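Local coordinates for protein ribosomal RNA small subunit methyltransferase E (Thermotoga maritima, PDB 1Z85) that probably methylates N3 of a uridine in 16S ribosomal RNA, with S-adenosyl-L-methionine as the methyl donor, at residues B[29-35]-B[136-140]; B[50-56]-B[145-149]; B[108-112]-B[230-234]. All blocks are in the same frame, centred on the assembly; numbering follows the deposited sequence.

Interactions 1 and 2 join the same two domains: each brings a segment of the PUA domain against the region of helix 128-142 in the methyltransferase domain. They touch each other where A139 packs on the F147 ring. Interaction 1 is a network of charges. Interaction 2 relies on backbone hydrogen bonds, glycines and aromatic rings. Interaction 3 lies within the methyltransferase domain, on the opposite side of the chain's centre from interaction 1. It pairs one salt bridge with a small apolar contact beside the second subunit. Interactions 2 and 3 meet where P148 packs on the carbonyl oxygens of V111 and D112 and K149 N probably bonds D112 O. All three are partly buried, none wholly core or wholly surface.

Interaction 1: residues B[29-35]-B[136-140]; sequences DEREAHH and REAAK
With CG anti to the backbone nitrogen (chi1 -179°), R136 reaches from helix 128-142 to D29, whose CG lies between its own N and carbonyl carbon (chi1 68°). The result is a salt-bridge network between the PUA domain and the methyltransferase domain of the alpha/beta knot fold. Six residues take part: D29, R31 and E32 on one side, R136, E137 and K140 on the other. The two helix segments themselves stay 13.2 Å apart at their axes, so long side chains span the gap.

R136 grips D29 end-on. R136 NH2 donates to D29 OD2 at 3.0 Å, and R136 NH1 to D29 OD1 at 3.2 Å, and both oxygens lie close to the guanidinium plane. NH1 also donates to E32 OE2, again at the guanidinium edge. R31 CD lies over one face of the R136 guanidinium, 3.6 Å from its plane and offset toward the rim. A leucine in place of R136 would probably leave D29 without its partner from the other domain and E32 with one donor fewer.

E32 OE2 turns its syn lone pair to a second donor, K140 NZ, at 2.7 Å. The other oxygen, OE1, accepts from the backbone N of Y18. K140 NZ also bonds E137 OE1 in its own helix and H35 ND1 at 3.1 Å, tilted from the histidine ring plane. H35 in turn meets the F17 ring. R31 NH1 bonds E137 OE2 in a nearly straight line (170°).

D29 is also the N-cap of helix 30-38. The N of E32 and NH1 of R136 approach its OD1 from opposite faces of the carboxylate, the capping bond measuring 3.2 Å from E32 N to D29 OD1.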
ATOM      1  N   ASP B  29       4.157  19.108  24.548  1.00 41.03           N
ATOM      2  CA  ASP B  29       5.567  19.389  24.285  1.00 44.53           C
ATOM      3  C   ASP B  29       5.784  20.344  23.097  1.00 47.36           C
ATOM      4  O   ASP B  29       4.817  20.870  22.513  1.00 49.97           O
ATOM      5  CB  ASP B  29       6.363  18.081  24.130  1.00 44.14           C
ATOM      6  CG  ASP B  29       6.010  17.292  22.864  1.00 47.34           C
ATOM      7  OD1 ASP B  29       5.158  17.730  22.065  1.00 42.20           O
ATOM      8  OD2 ASP B  29       6.621  16.220  22.666  1.00 46.16           O
ATOM      9  N   GLU B  30       7.050  20.592  22.760  1.00 48.33           N
ATOM     10  CA  GLU B  30       7.373  21.620  21.756  1.00 48.07           C
ATOM     11  C   GLU B  30       6.822  21.263  20.398  1.00 48.11           C
ATOM     12  O   GLU B  30       6.352  22.116  19.665  1.00 47.98           O
ATOM     13  CB  GLU B  30       8.874  21.822  21.629  1.00 48.20           C
ATOM     14  CG  GLU B  30       9.249  22.809  20.524  1.00 47.03           C
ATOM     15  CD  GLU B  30      10.670  23.299  20.620  1.00 48.86           C
ATOM     16  OE1 GLU B  30      11.387  22.931  21.593  1.00 49.36           O
ATOM     17  OE2 GLU B  30      11.068  24.057  19.705  1.00 45.25           O
ATOM     18  N   ARG B  31       6.897  19.979  20.078  1.00 48.53           N
ATOM     19  CA  ARG B  31       6.418  19.459  18.822  1.00 47.63           C
ATOM     20  C   ARG B  31       4.953  19.784  18.622  1.00 46.94           C
ATOM     21  O   ARG B  31       4.582  20.259  17.560  1.00 47.18           O
ATOM     22  CB  ARG B  31       6.665  17.957  18.783  1.00 49.50           C
ATOM     23  CG  ARG B  31       5.913  17.220  17.701  1.00 53.62           C
ATOM     24  CD  ARG B  31       6.446  15.814  17.566  1.00 48.43           C
ATOM     25  NE  ARG B  31       7.773  15.885  17.002  1.00 44.05           N
ATOM     26  CZ  ARG B  31       8.068  15.761  15.708  1.00 52.67           C
ATOM     27  NH1 ARG B  31       7.134  15.496  14.783  1.00 48.98           N
ATOM     28  NH2 ARG B  31       9.337  15.860  15.344  1.00 46.57           N
ATOM     29  N   GLU B  32       4.128  19.557  19.643  1.00 46.54           N
ATOM     30  CA  GLU B  32       2.687  19.841  19.535  1.00 46.91           C
ATOM     31  C   GLU B  32       2.403  21.325  19.441  1.00 45.68           C
ATOM     32  O   GLU B  32       1.534  21.726  18.669  1.00 47.71           O
ATOM     33  CB  GLU B  32       1.868  19.287  20.713  1.00 46.27           C
ATOM     34  CG  GLU B  32       1.771  17.791  20.807  1.00 52.58           C
ATOM     35  CD  GLU B  32       1.274  17.110  19.523  1.00 55.31           C
ATOM     36  OE1 GLU B  32       0.058  17.204  19.210  1.00 48.49           O
ATOM     37  OE2 GLU B  32       2.116  16.476  18.842  1.00 49.94           O
ATOM     38  N   ALA B  33       3.101  22.138  20.229  1.00 43.60           N
ATOM     39  CA  ALA B  33       2.867  23.578  20.180  1.00 44.66           C
ATOM     40  C   ALA B  33       3.125  24.148  18.784  1.00 45.63           C
ATOM     41  O   ALA B  33       2.435  25.081  18.368  1.00 48.28           O
ATOM     42  CB  ALA B  33       3.706  24.313  21.221  1.00 43.26           C
ATOM     43  N   HIS B  34       4.125  23.624  18.079  1.00 44.88           N
ATOM     44  CA  HIS B  34       4.383  24.046  16.705  1.00 47.83           C
ATOM     45  C   HIS B  34       3.229  23.672  15.784  1.00 49.66           C
ATOM     46  O   HIS B  34       2.891  24.426  14.889  1.00 51.70           O
ATOM     47  CB  HIS B  34       5.681  23.435  16.161  1.00 49.12           C
ATOM     48  CG  HIS B  34       5.983  23.826  14.742  1.00 51.48           C
ATOM     49  ND1 HIS B  34       5.862  22.948  13.682  1.00 57.39           N
ATOM     50  CD2 HIS B  34       6.371  25.008  14.206  1.00 57.15           C
ATOM     51  CE1 HIS B  34       6.180  23.566  12.559  1.00 53.93           C
ATOM     52  NE2 HIS B  34       6.494  24.816  12.849  1.00 59.36           N
ATOM     53  N   HIS B  35       2.629  22.508  16.018  1.00 52.50           N
ATOM     54  CA  HIS B  35       1.545  21.980  15.175  1.00 53.79           C
ATOM     55  C   HIS B  35       0.307  22.815  15.401  1.00 50.62           C
ATOM     56  O   HIS B  35      -0.465  23.026  14.484  1.00 48.77           O
ATOM     57  CB  HIS B  35       1.357  20.454  15.444  1.00 57.14           C
ATOM     58  CG  HIS B  35       0.077  19.846  14.925  1.00 66.34           C
ATOM     59  ND1 HIS B  35      -0.502  18.737  15.516  1.00 72.49           N
ATOM     60  CD2 HIS B  35      -0.725  20.170  13.877  1.00 72.07           C
ATOM     61  CE1 HIS B  35      -1.608  18.414  14.866  1.00 74.06           C
ATOM     62  NE2 HIS B  35      -1.766  19.269  13.869  1.00 76.45           N
ATOM     63  N   ARG B 136       3.200   8.399  17.234  1.00 35.25           N
ATOM     64  CA  ARG B 136       2.362   9.515  17.635  1.00 36.19           C
ATOM     65  C   ARG B 136       1.765  10.203  16.403  1.00 37.14           C
ATOM     66  O   ARG B 136       0.589  10.432  16.331  1.00 36.66           O
ATOM     67  CB  ARG B 136       3.194  10.497  18.445  1.00 36.59           C
ATOM     68  CG  ARG B 136       2.407  11.673  18.936  1.00 41.87           C
ATOM     69  CD  ARG B 136       3.214  12.948  18.924  1.00 51.56           C
ATOM     70  NE  ARG B 136       4.250  12.871  19.934  1.00 42.82           N
ATOM     71  CZ  ARG B 136       4.743  13.905  20.609  1.00 42.57           C
ATOM     72  NH1 ARG B 136       4.309  15.157  20.412  1.00 37.38           N
ATOM     73  NH2 ARG B 136       5.682  13.665  21.513  1.00 43.08           N
ATOM     74  N   GLU B 137       2.592  10.580  15.443  1.00 39.69           N
ATOM     75  CA  GLU B 137       2.092  11.409  14.347  1.00 42.14           C
ATOM     76  C   GLU B 137       1.101  10.608  13.524  1.00 40.98           C
ATOM     77  O   GLU B 137       0.074  11.123  13.158  1.00 39.47           O
ATOM     78  CB  GLU B 137       3.237  11.969  13.471  1.00 43.99           C
ATOM     79  CG  GLU B 137       4.165  13.014  14.210  1.00 46.57           C
ATOM     80  CD  GLU B 137       3.452  14.320  14.672  1.00 55.18           C
ATOM     81  OE1 GLU B 137       2.234  14.494  14.459  1.00 59.45           O
ATOM     82  OE2 GLU B 137       4.111  15.191  15.260  1.00 53.85           O
ATOM     83  N   ALA B 138       1.396   9.338  13.280  1.00 40.00           N
ATOM     84  CA  ALA B 138       0.450   8.439  12.574  1.00 39.89           C
ATOM     85  C   ALA B 138      -0.875   8.252  13.306  1.00 39.35           C
ATOM     86  O   ALA B 138      -1.958   8.357  12.714  1.00 40.02           O
ATOM     87  CB  ALA B 138       1.091   7.075  12.323  1.00 39.33           C
ATOM     88  N   ALA B 139      -0.809   7.959  14.586  1.00 38.24           N
ATOM     89  CA  ALA B 139      -2.006   7.823  15.402  1.00 35.97           C
ATOM     90  C   ALA B 139      -2.844   9.096  15.400  1.00 40.49           C
ATOM     91  O   ALA B 139      -4.058   9.024  15.315  1.00 36.71           O
ATOM     92  CB  ALA B 139      -1.587   7.442  16.830  1.00 44.02           C
ATOM     93  N   LYS B 140      -2.219  10.273  15.492  1.00 42.94           N
ATOM     94  CA  LYS B 140      -3.002  11.528  15.499  1.00 44.91           C
ATOM     95  C   LYS B 140      -3.754  11.637  14.182  1.00 42.98           C
ATOM     96  O   LYS B 140      -4.904  12.038  14.165  1.00 42.45           O
ATOM     97  CB  LYS B 140      -2.135  12.782  15.710  1.00 45.08           C
ATOM     98  CG  LYS B 140      -1.678  13.016  17.143  1.00 47.73           C
ATOM     99  CD  LYS B 140      -0.374  13.859  17.204  1.00 46.43           C
ATOM    100  CE  LYS B 140      -0.463  15.151  16.364  1.00 49.59           C
ATOM    101  NZ  LYS B 140       0.736  16.028  16.536  1.00 53.04           N
TER

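Interaction 2: residues B[50-56]-B[145-149]; sequences TDGNGFS and YLFPK
N53 and L146 form a single backbone bridge, in which F147 N donates to G52 O almost straight (175°) and G54 N donates to Y145 O at 2.8 Å. Both donors sit above the plane of the carbonyl they meet. G52 CA lies over the centre of the F147 ring, a CH-pi contact with 3.6 Å from CA to the centroid. The positive phi of G52 suits glycine, and a CB would run into F147 CD2. The F147 ring also meets T50 CG2 and the Y18 ring.

Y145 lies along the start of strand 55-64. Y145 CE2 touches S56 CB at 3.6 Å, and F55 O is at the ring edge beside CD2. The OH of Y145, like S56 OG, bonds E48. L146 CD1 rests against N53 CA at 3.7 Å. A water joins G52 O, F147 O and K149 NZ.

Within the loop, T50 OG1 accepts from G52 N, an ST turn, and D51 OD1 accepts from N53 N at 3.0 Å, an Asx turn; T50 OG1 also donates to F55 O. The turns shape the tip of the PUA-domain beta hairpin made by strands 46-50 and 55-64, which docks on the methyltransferase domain.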
ATOM      1  N   THR B  50      -5.506  13.412  22.919  1.00 39.17           N
ATOM      2  CA  THR B  50      -5.442  12.081  23.498  1.00 38.89           C
ATOM      3  C   THR B  50      -4.158  11.922  24.273  1.00 40.62           C
ATOM      4  O   THR B  50      -3.167  12.585  23.983  1.00 46.03           O
ATOM      5  CB  THR B  50      -5.513  10.971  22.440  1.00 39.17           C
ATOM      6  OG1 THR B  50      -5.418   9.681  23.078  1.00 37.47           O
ATOM      7  CG2 THR B  50      -4.419  11.131  21.414  1.00 34.82           C
ATOM      8  N   ASP B  51      -4.168  11.032  25.261  1.00 40.86           N
ATOM      9  CA  ASP B  51      -2.934  10.693  25.961  1.00 41.83           C
ATOM     10  C   ASP B  51      -2.226   9.494  25.323  1.00 39.06           C
ATOM     11  O   ASP B  51      -1.185   9.115  25.776  1.00 35.42           O
ATOM     12  CB  ASP B  51      -3.190  10.444  27.453  1.00 42.60           C
ATOM     13  CG  ASP B  51      -4.234   9.400  27.707  1.00 37.54           C
ATOM     14  OD1 ASP B  51      -4.740   8.835  26.720  1.00 41.73           O
ATOM     15  OD2 ASP B  51      -4.573   9.178  28.888  1.00 44.45           O
ATOM     16  N   GLY B  52      -2.816   8.891  24.291  1.00 38.96           N
ATOM     17  CA  GLY B  52      -2.287   7.647  23.741  1.00 37.33           C
ATOM     18  C   GLY B  52      -2.542   6.383  24.543  1.00 35.48           C
ATOM     19  O   GLY B  52      -2.023   5.313  24.197  1.00 33.99           O
ATOM     20  N   ASN B  53      -3.326   6.464  25.615  1.00 37.74           N
ATOM     21  CA  ASN B  53      -3.744   5.254  26.348  1.00 36.79           C
ATOM     22  C   ASN B  53      -5.240   5.029  26.281  1.00 36.56           C
ATOM     23  O   ASN B  53      -5.817   4.378  27.139  1.00 37.01           O
ATOM     24  CB  ASN B  53      -3.286   5.290  27.797  1.00 39.80           C
ATOM     25  CG  ASN B  53      -1.848   5.712  27.928  1.00 48.06           C
ATOM     26  OD1 ASN B  53      -1.540   6.632  28.688  1.00 56.58           O
ATOM     27  ND2 ASN B  53      -0.950   5.061  27.163  1.00 44.57           N
ATOM     28  N   GLY B  54      -5.862   5.534  25.229  1.00 35.69           N
ATOM     29  CA  GLY B  54      -7.281   5.269  24.982  1.00 36.03           C
ATOM     30  C   GLY B  54      -8.230   6.386  25.361  1.00 37.41           C
ATOM     31  O   GLY B  54      -9.454   6.294  25.104  1.00 38.66           O
ATOM     32  N   PHE B  55      -7.705   7.454  25.953  1.00 36.90           N
ATOM     33  CA  PHE B  55      -8.592   8.510  26.387  1.00 39.98           C
ATOM     34  C   PHE B  55      -8.585   9.693  25.461  1.00 40.09           C
ATOM     35  O   PHE B  55      -7.575  10.000  24.790  1.00 38.74           O
ATOM     36  CB  PHE B  55      -8.303   8.909  27.835  1.00 43.15           C
ATOM     37  CG  PHE B  55      -8.606   7.810  28.814  1.00 39.16           C
ATOM     38  CD1 PHE B  55      -7.668   6.807  29.058  1.00 41.73           C
ATOM     39  CD2 PHE B  55      -9.827   7.751  29.445  1.00 44.97           C
ATOM     40  CE1 PHE B  55      -7.929   5.775  29.931  1.00 45.14           C
ATOM     41  CE2 PHE B  55     -10.099   6.720  30.336  1.00 50.61           C
ATOM     42  CZ  PHE B  55      -9.136   5.719  30.571  1.00 47.88           C
ATOM     43  N   SER B  56      -9.759  10.316  25.404  1.00 39.66           N
ATOM     44  CA  SER B  56      -9.968  11.556  24.683  1.00 39.89           C
ATOM     45  C   SER B  56     -10.261  12.677  25.700  1.00 38.87           C
ATOM     46  O   SER B  56     -11.035  12.481  26.648  1.00 35.41           O
ATOM     47  CB  SER B  56     -11.131  11.387  23.690  1.00 38.83           C
ATOM     48  OG  SER B  56     -11.465  12.611  23.066  1.00 37.25           O
ATOM     49  N   TYR B 145      -6.625   6.279  19.591  1.00 39.38           N
ATOM     50  CA  TYR B 145      -6.500   6.804  20.939  1.00 40.47           C
ATOM     51  C   TYR B 145      -5.587   5.972  21.826  1.00 42.13           C
ATOM     52  O   TYR B 145      -4.992   6.500  22.791  1.00 43.82           O
ATOM     53  CB  TYR B 145      -7.888   6.953  21.590  1.00 40.51           C
ATOM     54  CG  TYR B 145      -8.699   8.002  20.896  1.00 41.04           C
ATOM     55  CD1 TYR B 145      -9.435   7.697  19.760  1.00 51.46           C
ATOM     56  CD2 TYR B 145      -8.707   9.308  21.349  1.00 45.03           C
ATOM     57  CE1 TYR B 145     -10.187   8.672  19.098  1.00 52.57           C
ATOM     58  CE2 TYR B 145      -9.450  10.291  20.701  1.00 47.04           C
ATOM     59  CZ  TYR B 145     -10.183   9.964  19.576  1.00 47.81           C
ATOM     60  OH  TYR B 145     -10.894  10.926  18.917  1.00 41.78           O
ATOM     61  N   LEU B 146      -5.498   4.680  21.516  1.00 42.16           N
ATOM     62  CA  LEU B 146      -4.610   3.777  22.235  1.00 43.87           C
ATOM     63  C   LEU B 146      -3.485   3.426  21.282  1.00 39.31           C
ATOM     64  O   LEU B 146      -3.694   2.739  20.311  1.00 40.51           O
ATOM     65  CB  LEU B 146      -5.367   2.525  22.726  1.00 41.99           C
ATOM     66  CG  LEU B 146      -4.493   1.454  23.417  1.00 42.71           C
ATOM     67  CD1 LEU B 146      -3.869   1.922  24.741  1.00 44.26           C
ATOM     68  CD2 LEU B 146      -5.257   0.175  23.668  1.00 49.28           C
ATOM     69  N   PHE B 147      -2.290   3.936  21.553  1.00 40.46           N
ATOM     70  CA  PHE B 147      -1.170   3.831  20.605  1.00 38.72           C
ATOM     71  C   PHE B 147      -0.596   2.421  20.762  1.00 39.08           C
ATOM     72  O   PHE B 147      -0.631   1.901  21.878  1.00 39.17           O
ATOM     73  CB  PHE B 147      -0.071   4.875  20.963  1.00 41.59           C
ATOM     74  CG  PHE B 147      -0.443   6.343  20.707  1.00 39.80           C
ATOM     75  CD1 PHE B 147      -1.678   6.722  20.214  1.00 37.10           C
ATOM     76  CD2 PHE B 147       0.464   7.340  20.999  1.00 38.73           C
ATOM     77  CE1 PHE B 147      -2.002   8.069  20.016  1.00 42.55           C
ATOM     78  CE2 PHE B 147       0.153   8.704  20.791  1.00 35.10           C
ATOM     79  CZ  PHE B 147      -1.064   9.055  20.296  1.00 48.28           C
ATOM     80  N   PRO B 148      -0.012   1.819  19.683  1.00 37.96           N
ATOM     81  CA  PRO B 148       0.794   0.629  19.891  1.00 40.30           C
ATOM     82  C   PRO B 148       2.009   0.924  20.772  1.00 42.10           C
ATOM     83  O   PRO B 148       2.551   2.031  20.744  1.00 41.75           O
ATOM     84  CB  PRO B 148       1.262   0.237  18.476  1.00 42.68           C
ATOM     85  CG  PRO B 148       1.175   1.486  17.687  1.00 41.87           C
ATOM     86  CD  PRO B 148      -0.001   2.221  18.271  1.00 38.27           C
ATOM     87  N   LYS B 149       2.410  -0.083  21.544  1.00 42.47           N
ATOM     88  CA  LYS B 149       3.619  -0.033  22.311  1.00 43.95           C
ATOM     89  C   LYS B 149       4.772  -0.353  21.373  1.00 42.76           C
ATOM     90  O   LYS B 149       4.552  -0.987  20.362  1.00 38.79           O
ATOM     91  CB  LYS B 149       3.599  -1.077  23.440  1.00 46.19           C
ATOM     92  CG  LYS B 149       2.335  -1.181  24.274  1.00 52.78           C
ATOM     93  CD  LYS B 149       1.883   0.123  24.914  1.00 66.23           C
ATOM     94  CE  LYS B 149       0.691  -0.124  25.885  1.00 69.57           C
ATOM     95  NZ  LYS B 149      -0.066   1.119  26.277  1.00 72.23           N
TER
HETATM   96  O   HOH W   1      -0.358   2.981  24.285  1.00 42.13           O

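Interaction 3: residues B[108-112]-B[230-234]; sequences ELGVD and KKQKI
At the D112 carboxylate a salt bridge forms: K233 NZ donates to D112 OD2 at 2.6 Å, at the syn lone pair, on the side of the other oxygen. The two side chains cross at about a right angle. K233 has its bend at chi2 (-77°), and from there the chain runs out extended past the G110 carbonyl, with K233 CD 3.6 Å from G110 O. OD2 of D112 also accepts from L87 N, and K233 NZ also donates to E85 O.

G110 ends helix 96-108 as the C-prime residue of a Schellman motif, with positive phi. A CB there would clash with K233 O, so the absence of a side chain lets the C-terminal tail come close. Away from the ion pair, I234 CD1 meets L109 CD2 at 3.9 Å, the two side chains lying side by side. I234 CG2 packs on the L109 backbone. L214 of the second subunit packs on I234, and T218 of that subunit on L109.

The contact therefore has a polar and an apolar half. A salt bridge with further partners on both charges ties the chain end to the turn before strand 113-117, and the apolar half borders the dimer partner.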
ATOM      1  N   GLU B 108      -1.684   2.154  11.514  1.00 38.08           N
ATOM      2  CA  GLU B 108      -2.819   2.167  10.646  1.00 41.03           C
ATOM      3  C   GLU B 108      -3.678   0.919  10.657  1.00 38.73           C
ATOM      4  O   GLU B 108      -4.887   1.004  10.584  1.00 39.22           O
ATOM      5  CB  GLU B 108      -2.339   2.378   9.206  1.00 41.87           C
ATOM      6  CG  GLU B 108      -3.243   3.195   8.452  1.00 49.36           C
ATOM      7  CD  GLU B 108      -2.901   3.275   6.983  1.00 55.62           C
ATOM      8  OE1 GLU B 108      -1.705   3.295   6.634  1.00 49.56           O
ATOM      9  OE2 GLU B 108      -3.872   3.336   6.204  1.00 50.09           O
ATOM     10  N   LEU B 109      -3.026  -0.228  10.692  1.00 37.16           N
ATOM     11  CA  LEU B 109      -3.646  -1.540  10.567  1.00 36.86           C
ATOM     12  C   LEU B 109      -3.985  -2.199  11.891  1.00 37.13           C
ATOM     13  O   LEU B 109      -4.205  -3.426  11.956  1.00 35.91           O
ATOM     14  CB  LEU B 109      -2.721  -2.493   9.768  1.00 37.77           C
ATOM     15  CG  LEU B 109      -2.469  -2.016   8.320  1.00 35.08           C
ATOM     16  CD1 LEU B 109      -1.410  -2.826   7.620  1.00 32.08           C
ATOM     17  CD2 LEU B 109      -3.768  -2.046   7.533  1.00 37.72           C
ATOM     18  N   GLY B 110      -4.017  -1.421  12.951  1.00 38.01           N
ATOM     19  CA  GLY B 110      -4.471  -1.942  14.225  1.00 39.64           C
ATOM     20  C   GLY B 110      -3.540  -2.880  14.978  1.00 43.44           C
ATOM     21  O   GLY B 110      -3.962  -3.583  15.900  1.00 43.17           O
ATOM     22  N   VAL B 111      -2.273  -2.897  14.626  1.00 40.64           N
ATOM     23  CA  VAL B 111      -1.281  -3.617  15.421  1.00 38.13           C
ATOM     24  C   VAL B 111      -1.191  -3.027  16.834  1.00 40.50           C
ATOM     25  O   VAL B 111      -1.214  -1.803  17.007  1.00 40.35           O
ATOM     26  CB  VAL B 111       0.102  -3.601  14.706  1.00 37.58           C
ATOM     27  CG1 VAL B 111       1.211  -4.090  15.582  1.00 41.93           C
ATOM     28  CG2 VAL B 111       0.034  -4.376  13.388  1.00 39.13           C
ATOM     29  N   ASP B 112      -1.125  -3.918  17.829  1.00 37.66           N
ATOM     30  CA  ASP B 112      -1.055  -3.552  19.269  1.00 40.42           C
ATOM     31  C   ASP B 112       0.359  -3.378  19.826  1.00 41.06           C
ATOM     32  O   ASP B 112       0.574  -2.533  20.674  1.00 40.41           O
ATOM     33  CB  ASP B 112      -1.802  -4.603  20.118  1.00 38.22           C
ATOM     34  CG  ASP B 112      -3.264  -4.695  19.750  1.00 41.72           C
ATOM     35  OD1 ASP B 112      -3.988  -3.683  19.833  1.00 49.06           O
ATOM     36  OD2 ASP B 112      -3.690  -5.767  19.318  1.00 40.44           O
ATOM     37  N   LYS B 230      -8.795 -10.234   9.181  1.00 43.83           N
ATOM     38  CA  LYS B 230      -9.263 -11.545   9.650  1.00 42.26           C
ATOM     39  C   LYS B 230      -9.430 -11.516  11.184  1.00 40.89           C
ATOM     40  O   LYS B 230     -10.403 -11.988  11.717  1.00 41.56           O
ATOM     41  CB  LYS B 230      -8.259 -12.628   9.210  1.00 42.00           C
ATOM     42  CG  LYS B 230      -8.839 -13.960   8.796  1.00 52.11           C
ATOM     43  CD  LYS B 230      -9.691 -13.895   7.537  1.00 50.89           C
ATOM     44  N   LYS B 231      -8.496 -10.885  11.877  1.00 42.05           N
ATOM     45  CA  LYS B 231      -8.562 -10.712  13.325  1.00 41.85           C
ATOM     46  C   LYS B 231      -9.440  -9.555  13.801  1.00 42.30           C
ATOM     47  O   LYS B 231      -9.529  -9.271  15.010  1.00 40.20           O
ATOM     48  CB  LYS B 231      -7.137 -10.506  13.843  1.00 43.19           C
ATOM     49  CG  LYS B 231      -6.318 -11.760  13.805  1.00 47.27           C
ATOM     50  CD  LYS B 231      -7.047 -12.805  14.601  1.00 43.03           C
ATOM     51  CE  LYS B 231      -6.160 -13.692  15.395  1.00 45.54           C
ATOM     52  NZ  LYS B 231      -7.059 -14.810  15.798  1.00 36.80           N
ATOM     53  N   GLN B 232     -10.080  -8.882  12.853  1.00 41.62           N
ATOM     54  CA  GLN B 232     -10.899  -7.724  13.138  1.00 42.41           C
ATOM     55  C   GLN B 232     -10.198  -6.629  13.936  1.00 44.18           C
ATOM     56  O   GLN B 232     -10.808  -5.971  14.767  1.00 45.70           O
ATOM     57  CB  GLN B 232     -12.191  -8.185  13.800  1.00 44.08           C
ATOM     58  CG  GLN B 232     -13.266  -8.418  12.776  1.00 50.81           C
ATOM     59  CD  GLN B 232     -13.926  -9.757  12.880  1.00 61.98           C
ATOM     60  OE1 GLN B 232     -13.753 -10.609  12.001  1.00 72.02           O
ATOM     61  NE2 GLN B 232     -14.709  -9.957  13.936  1.00 51.93           N
ATOM     62  N   LYS B 233      -8.904  -6.454  13.706  1.00 44.17           N
ATOM     63  CA  LYS B 233      -8.183  -5.307  14.219  1.00 43.65           C
ATOM     64  C   LYS B 233      -8.491  -4.047  13.396  1.00 46.69           C
ATOM     65  O   LYS B 233      -8.308  -2.924  13.854  1.00 45.43           O
ATOM     66  CB  LYS B 233      -6.702  -5.602  14.199  1.00 45.16           C
ATOM     67  CG  LYS B 233      -6.297  -6.749  15.185  1.00 42.88           C
ATOM     68  CD  LYS B 233      -6.274  -6.251  16.592  1.00 45.39           C
ATOM     69  CE  LYS B 233      -5.983  -7.322  17.620  1.00 40.26           C
ATOM     70  NZ  LYS B 233      -6.156  -6.651  18.947  1.00 39.46           N
ATOM     71  N   ILE B 234      -8.932  -4.252  12.163  1.00 49.17           N
ATOM     72  CA  ILE B 234      -9.566  -3.201  11.352  1.00 51.41           C
ATOM     73  C   ILE B 234     -10.901  -3.681  10.735  1.00 53.52           C
ATOM     74  O   ILE B 234     -11.317  -4.874  10.776  1.00 53.39           O
ATOM     75  CB  ILE B 234      -8.667  -2.723  10.194  1.00 49.31           C
ATOM     76  CG1 ILE B 234      -8.084  -3.937   9.462  1.00 50.28           C
ATOM     77  CG2 ILE B 234      -7.674  -1.805  10.722  1.00 47.23           C
ATOM     78  CD1 ILE B 234      -7.303  -3.630   8.240  1.00 55.89           C
ATOM     79  OXT ILE B 234     -11.580  -2.820  10.146  1.00 55.95           O
TER